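3-deoxy-D-manno-octulosonate 8-phosphate phosphatase KdsC (Xanthomonas campestris pv. campestris, PDB 4NAV) probably catalyses the magnesium-dependent hydrolysis of 3-deoxy-D-manno-octulosonate 8-phosphate to KDO and inorganic phosphate, a step in lipopolysaccharide biosynthesis. Local coordinates at residues Leu97-Leu102 / Val113-Asp118; Pro124-Val129 / Pro140-Arg145. All coordinates share one frame; numbering follows the deposited sequence.

How the contacts relate
Contacts 1 and 2 follow one another along the chain, their centres 11 Å apart, and strand 113-116 of contact 1 leads on to helix 123-126 of contact 2. They meet round Phe115: its ring carbon CE1 lies 3.7 Å from Ala125 CB, and Phe115 O is 3.6 Å from Leu126 CD2. Both contacts lie near the predicted magnesium site of Asp26 and Asp118. Between nearest side-chain atoms, Phe115 in contact 1 is about 5 Å from Asp26, while Ile142 in contact 2 is about 6 Å from Asp118. The apolar core is thus continuous from helix 95-105 to helix 140-143, passing close to this site.

Contact 1: residues Leu97-Leu102 / Val113-Asp118; sequences LAVLAL and VLFMGD
Val99 reaches from helix 95-105 to strand 113-116 and divides its two methyl groups between two residues of the strand. CG1, anti to the backbone N (chi1 167°), faces Val113 and comes to 4.0 Å from Val113 CG1. CG2, beside the backbone N, turns instead to Phe115 and sits 3.7 Å from Phe115 CD1. It is almost as near to CE1, so the methyl lies against one C-C side of the ring, close to the ring plane: an edge contact, with neither ring face used by Val99. The two valines pass alongside each other in opposite directions and meet through one methyl each. Val113 and Phe115, two positions apart in the strand, present their side chains on the same side of the sheet. In Phe115 the bond to CG also runs anti to the backbone N (chi1 -165°), which carries the ring out from the strand to where CG2 of Val99 can meet its edge.

No hydrogen bond joins the segments, and the three touching residues are buried. Within the sheet, Val113 also packs on Leu22 and Phe115 on Cys24 of the adjacent strand 22-25, whereas Leu114 and Met116 point to the other side of the sheet, against helix 158-169. Beyond the strand, Asp118 OD1 lies close to Asp26 OD2, consistent with a shared magnesium site. The arrangement belongs to the beta-alpha-beta crossover of a parallel Rossmann-like sheet, here the HAD core, with helix 95-105 linking strand 87-90, outermost within this chain, to strand 113-116 across the two strands between them (order 3-2-1-4-5).

Contact 2: residues Pro124-Val129 / Pro140-Arg145; sequences PALLAV and PWIAER
The guanidinium group of Arg145, whose backbone O meets Leu127 across the contact, has Trp141 CA at its edge, in its plane. Its NE donates a nearly straight hydrogen bond to Trp141 O (2.8 Å, 177°), made in the carbonyl plane. NH2 adds a weak bond to that oxygen and a salt bridge to Glu144 OE1 at 2.7 Å. Trp141 O lies in the guanidinium plane and Glu144 OE1 well out of it, so the two partners limit the group's rotation; its end leads away from 124-129. The indole of Trp141 meets the ring of Tyr3 of the second subunit edge-to-face.

Across the segments the touching is light: one apolar pair, and one methyl against a carbonyl oxygen. Leu126 CD1 comes to 4.0 Å from Ile142 CG2, the branch anti to the backbone N, and the two side chains stand roughly at right angles. Nearer the surface, Leu127 CD2 approaches Arg145 O at 4.2 Å. With no hydrogen bond between segments, cohesion here rests on van der Waals contact, while the Arg145 bonds close on 140-145 itself and probably stiffen it, and a hydrogen bond from Tyr3 N of the second subunit to Glu144 OE2 links the two chains.

Contact 1: residues Leu97-Leu102 / Val113-Asp118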
loop_
_atom_site.group_PDB
_atom_site.type_symbol
_atom_site.label_atom_id
_atom_site.label_comp_id
_atom_site.label_asym_id
_atom_site.label_seq_id
_atom_site.Cartn_x
_atom_site.Cartn_y
_atom_site.Cartn_z
ATOM N N LEU A 97 10.605 -31.433 1.135
ATOM C CA LEU A 97 10.105 -32.598 1.886
ATOM C C LEU A 97 8.602 -32.484 2.103
ATOM O O LEU A 97 7.889 -33.469 1.964
ATOM C CB LEU A 97 10.848 -32.782 3.208
ATOM N N ALA A 98 8.113 -31.277 2.394
ATOM C CA ALA A 98 6.677 -31.078 2.559
ATOM C C ALA A 98 5.944 -31.431 1.272
ATOM O O ALA A 98 4.998 -32.211 1.284
ATOM C CB ALA A 98 6.384 -29.657 2.958
ATOM N N VAL A 99 6.399 -30.857 0.160
ATOM C CA VAL A 99 5.823 -31.149 -1.141
ATOM C C VAL A 99 5.860 -32.650 -1.452
ATOM O O VAL A 99 4.850 -33.234 -1.847
ATOM C CB VAL A 99 6.537 -30.354 -2.259
ATOM C CG1 VAL A 99 6.158 -30.876 -3.632
ATOM C CG2 VAL A 99 6.182 -28.875 -2.179
ATOM N N LEU A 100 7.026 -33.260 -1.277
ATOM C CA LEU A 100 7.199 -34.692 -1.491
ATOM C C LEU A 100 6.185 -35.479 -0.667
ATOM O O LEU A 100 5.692 -36.496 -1.096
ATOM C CB LEU A 100 8.629 -35.100 -1.083
ATOM C CG LEU A 100 9.645 -35.807 -1.970
ATOM C CD1 LEU A 100 9.626 -35.289 -3.391
ATOM C CD2 LEU A 100 11.047 -35.642 -1.367
ATOM N N ALA A 101 5.878 -35.015 0.537
ATOM C CA ALA A 101 4.925 -35.711 1.398
ATOM C C ALA A 101 3.545 -35.643 0.803
ATOM O O ALA A 101 2.815 -36.631 0.795
ATOM C CB ALA A 101 4.924 -35.105 2.798
ATOM N N LEU A 102 3.203 -34.470 0.296
ATOM C CA LEU A 102 1.907 -34.246 -0.366
ATOM C C LEU A 102 1.729 -35.037 -1.684
ATOM O O LEU A 102 0.622 -35.415 -2.033
ATOM C CB LEU A 102 1.717 -32.764 -0.652
ATOM C CG LEU A 102 1.069 -31.945 0.459
ATOM C CD1 LEU A 102 1.987 -31.936 1.654
ATOM C CD2 LEU A 102 0.778 -30.507 0.058
ATOM N N VAL A 113 3.291 -31.298 -10.128
ATOM C CA VAL A 113 3.215 -30.308 -9.079
ATOM C C VAL A 113 3.692 -28.944 -9.565
ATOM O O VAL A 113 4.680 -28.835 -10.289
ATOM C CB VAL A 113 4.106 -30.713 -7.901
ATOM C CG1 VAL A 113 3.954 -29.732 -6.749
ATOM C CG2 VAL A 113 3.776 -32.123 -7.450
ATOM N N LEU A 114 2.970 -27.914 -9.148
ATOM C CA LEU A 114 3.331 -26.541 -9.390
ATOM C C LEU A 114 3.697 -25.925 -8.073
ATOM O O LEU A 114 3.010 -26.171 -7.066
ATOM C CB LEU A 114 2.141 -25.774 -9.917
ATOM C CG LEU A 114 2.342 -24.258 -10.075
ATOM C CD1 LEU A 114 1.511 -23.796 -11.257
ATOM C CD2 LEU A 114 2.013 -23.448 -8.836
ATOM N N PHE A 115 4.754 -25.119 -8.047
ATOM C CA PHE A 115 5.139 -24.427 -6.820
ATOM C C PHE A 115 5.445 -22.993 -7.110
ATOM O O PHE A 115 6.208 -22.689 -8.032
ATOM C CB PHE A 115 6.364 -25.074 -6.176
ATOM C CG PHE A 115 6.584 -24.647 -4.750
ATOM C CD1 PHE A 115 6.224 -25.482 -3.693
ATOM C CD2 PHE A 115 7.118 -23.428 -4.468
ATOM C CE1 PHE A 115 6.406 -25.104 -2.388
ATOM C CE2 PHE A 115 7.284 -23.027 -3.160
ATOM C CZ PHE A 115 6.941 -23.871 -2.118
ATOM N N MET A 116 4.873 -22.096 -6.327
ATOM C CA MET A 116 5.128 -20.690 -6.500
ATOM C C MET A 116 5.758 -20.122 -5.248
ATOM O O MET A 116 5.178 -20.233 -4.162
ATOM C CB MET A 116 3.838 -19.975 -6.767
ATOM C CG MET A 116 4.012 -18.525 -7.117
ATOM S SD MET A 116 2.397 -17.821 -7.362
ATOM C CE MET A 116 2.825 -16.332 -8.257
ATOM N N GLY A 117 6.933 -19.513 -5.393
ATOM C CA GLY A 117 7.640 -18.923 -4.253
ATOM C C GLY A 117 8.449 -17.716 -4.680
ATOM O O GLY A 117 8.581 -17.457 -5.861
ATOM N N ASP A 118 9.000 -16.988 -3.711
ATOM C CA ASP A 118 9.686 -15.721 -4.004
ATOM C C ASP A 118 11.112 -15.594 -3.460
ATOM O O ASP A 118 11.824 -14.684 -3.873
ATOM C CB ASP A 118 8.862 -14.559 -3.453
ATOM C CG ASP A 118 8.818 -14.535 -1.940
ATOM O OD1 ASP A 118 8.441 -15.557 -1.311
ATOM O OD2 ASP A 118 9.178 -13.468 -1.376
#

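Contact 2: residues Pro124-Val129 / Pro140-Arg145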
loop_
_atom_site.group_PDB
_atom_site.type_symbol
_atom_site.label_atom_id
_atom_site.label_comp_id
_atom_site.label_asym_id
_atom_site.label_seq_id
_atom_site.Cartn_x
_atom_site.Cartn_y
_atom_site.Cartn_z
ATOM N N PRO A 124 14.408 -25.125 -2.578
ATOM C CA PRO A 124 14.485 -26.572 -2.684
ATOM C C PRO A 124 13.327 -27.158 -3.462
ATOM O O PRO A 124 13.505 -28.054 -4.295
ATOM C CB PRO A 124 14.426 -27.021 -1.223
ATOM C CG PRO A 124 15.031 -25.894 -0.446
ATOM C CD PRO A 124 14.531 -24.678 -1.177
ATOM N N ALA A 125 12.155 -26.604 -3.218
ATOM C CA ALA A 125 10.946 -26.997 -3.910
ATOM C C ALA A 125 10.942 -26.487 -5.352
ATOM O O ALA A 125 10.621 -27.230 -6.290
ATOM C CB ALA A 125 9.738 -26.465 -3.166
ATOM N N LEU A 126 11.247 -25.214 -5.539
ATOM C CA LEU A 126 11.252 -24.671 -6.883
ATOM C C LEU A 126 12.109 -25.524 -7.797
ATOM O O LEU A 126 11.720 -25.780 -8.961
ATOM C CB LEU A 126 11.740 -23.250 -6.888
ATOM C CG LEU A 126 10.710 -22.267 -6.326
ATOM C CD1 LEU A 126 11.348 -20.960 -5.896
ATOM C CD2 LEU A 126 9.630 -22.007 -7.373
ATOM N N LEU A 127 13.233 -26.036 -7.285
ATOM C CA LEU A 127 14.119 -26.869 -8.116
ATOM C C LEU A 127 13.692 -28.321 -8.275
ATOM O O LEU A 127 14.232 -29.027 -9.119
ATOM C CB LEU A 127 15.550 -26.829 -7.590
ATOM C CG LEU A 127 16.260 -25.495 -7.787
ATOM C CD1 LEU A 127 17.703 -25.593 -7.308
ATOM C CD2 LEU A 127 16.220 -25.026 -9.239
ATOM N N ALA A 128 12.717 -28.764 -7.490
ATOM C CA ALA A 128 12.267 -30.153 -7.526
ATOM C C ALA A 128 10.945 -30.381 -8.311
ATOM O O ALA A 128 10.710 -31.475 -8.805
ATOM C CB ALA A 128 12.143 -30.671 -6.112
ATOM N N VAL A 129 10.105 -29.352 -8.464
ATOM C CA VAL A 129 8.772 -29.563 -9.058
ATOM C C VAL A 129 8.723 -29.483 -10.591
ATOM O O VAL A 129 9.611 -28.946 -11.231
ATOM C CB VAL A 129 7.724 -28.617 -8.468
ATOM C CG1 VAL A 129 7.585 -28.841 -6.973
ATOM C CG2 VAL A 129 8.070 -27.161 -8.765
ATOM N N PRO A 140 16.133 -11.873 -6.900
ATOM C CA PRO A 140 16.874 -12.277 -8.107
ATOM C C PRO A 140 17.495 -13.682 -8.054
ATOM O O PRO A 140 17.549 -14.359 -9.085
ATOM C CB PRO A 140 17.991 -11.236 -8.225
ATOM C CG PRO A 140 17.508 -10.070 -7.457
ATOM C CD PRO A 140 16.599 -10.578 -6.379
ATOM N N TRP A 141 17.957 -14.115 -6.891
ATOM C CA TRP A 141 18.455 -15.484 -6.777
ATOM C C TRP A 141 17.445 -16.564 -7.122
ATOM O O TRP A 141 17.836 -17.632 -7.577
ATOM C CB TRP A 141 19.036 -15.776 -5.400
ATOM C CG TRP A 141 20.286 -15.070 -5.150
ATOM C CD1 TRP A 141 21.271 -14.748 -6.072
ATOM C CD2 TRP A 141 20.747 -14.598 -3.897
ATOM N NE1 TRP A 141 22.292 -14.079 -5.449
ATOM C CE2 TRP A 141 22.001 -13.972 -4.116
ATOM C CE3 TRP A 141 20.227 -14.631 -2.611
ATOM C CZ2 TRP A 141 22.725 -13.391 -3.103
ATOM C CZ3 TRP A 141 20.969 -14.037 -1.578
ATOM C CH2 TRP A 141 22.196 -13.430 -1.836
ATOM N N ILE A 142 16.163 -16.266 -6.926
ATOM C CA ILE A 142 15.070 -17.166 -7.272
ATOM C C ILE A 142 14.642 -16.924 -8.716
ATOM O O ILE A 142 14.498 -17.883 -9.494
ATOM C CB ILE A 142 13.868 -16.977 -6.304
ATOM C CG1 ILE A 142 14.018 -17.864 -5.058
ATOM C CG2 ILE A 142 12.546 -17.344 -6.970
ATOM C CD1 ILE A 142 15.332 -17.711 -4.327
ATOM N N ALA A 143 14.408 -15.662 -9.063
ATOM C CA ALA A 143 14.085 -15.280 -10.443
ATOM C C ALA A 143 15.013 -15.971 -11.467
ATOM O O ALA A 143 14.554 -16.582 -12.410
ATOM C CB ALA A 143 14.184 -13.765 -10.594
ATOM N N GLU A 144 16.318 -15.868 -11.232
ATOM C CA GLU A 144 17.365 -16.465 -12.061
ATOM C C GLU A 144 17.231 -17.945 -12.256
ATOM O O GLU A 144 17.812 -18.493 -13.193
ATOM C CB GLU A 144 18.683 -16.368 -11.329
ATOM C CG GLU A 144 19.570 -15.199 -11.625
ATOM C CD GLU A 144 20.877 -15.393 -10.889
ATOM O OE1 GLU A 144 20.884 -16.067 -9.853
ATOM O OE2 GLU A 144 21.895 -14.884 -11.345
ATOM N N ARG A 145 16.592 -18.606 -11.297
ATOM C CA ARG A 145 16.569 -20.057 -11.272
ATOM C C ARG A 145 15.208 -20.632 -11.673
ATOM O O ARG A 145 15.024 -21.842 -11.677
ATOM C CB ARG A 145 17.052 -20.563 -9.897
ATOM C CG ARG A 145 18.539 -20.916 -9.881
ATOM C CD ARG A 145 19.190 -20.946 -8.505
ATOM N NE ARG A 145 19.677 -19.609 -8.206
ATOM C CZ ARG A 145 20.954 -19.216 -8.188
ATOM N NH1 ARG A 145 21.958 -20.042 -8.431
ATOM N NH2 ARG A 145 21.211 -17.953 -7.921
#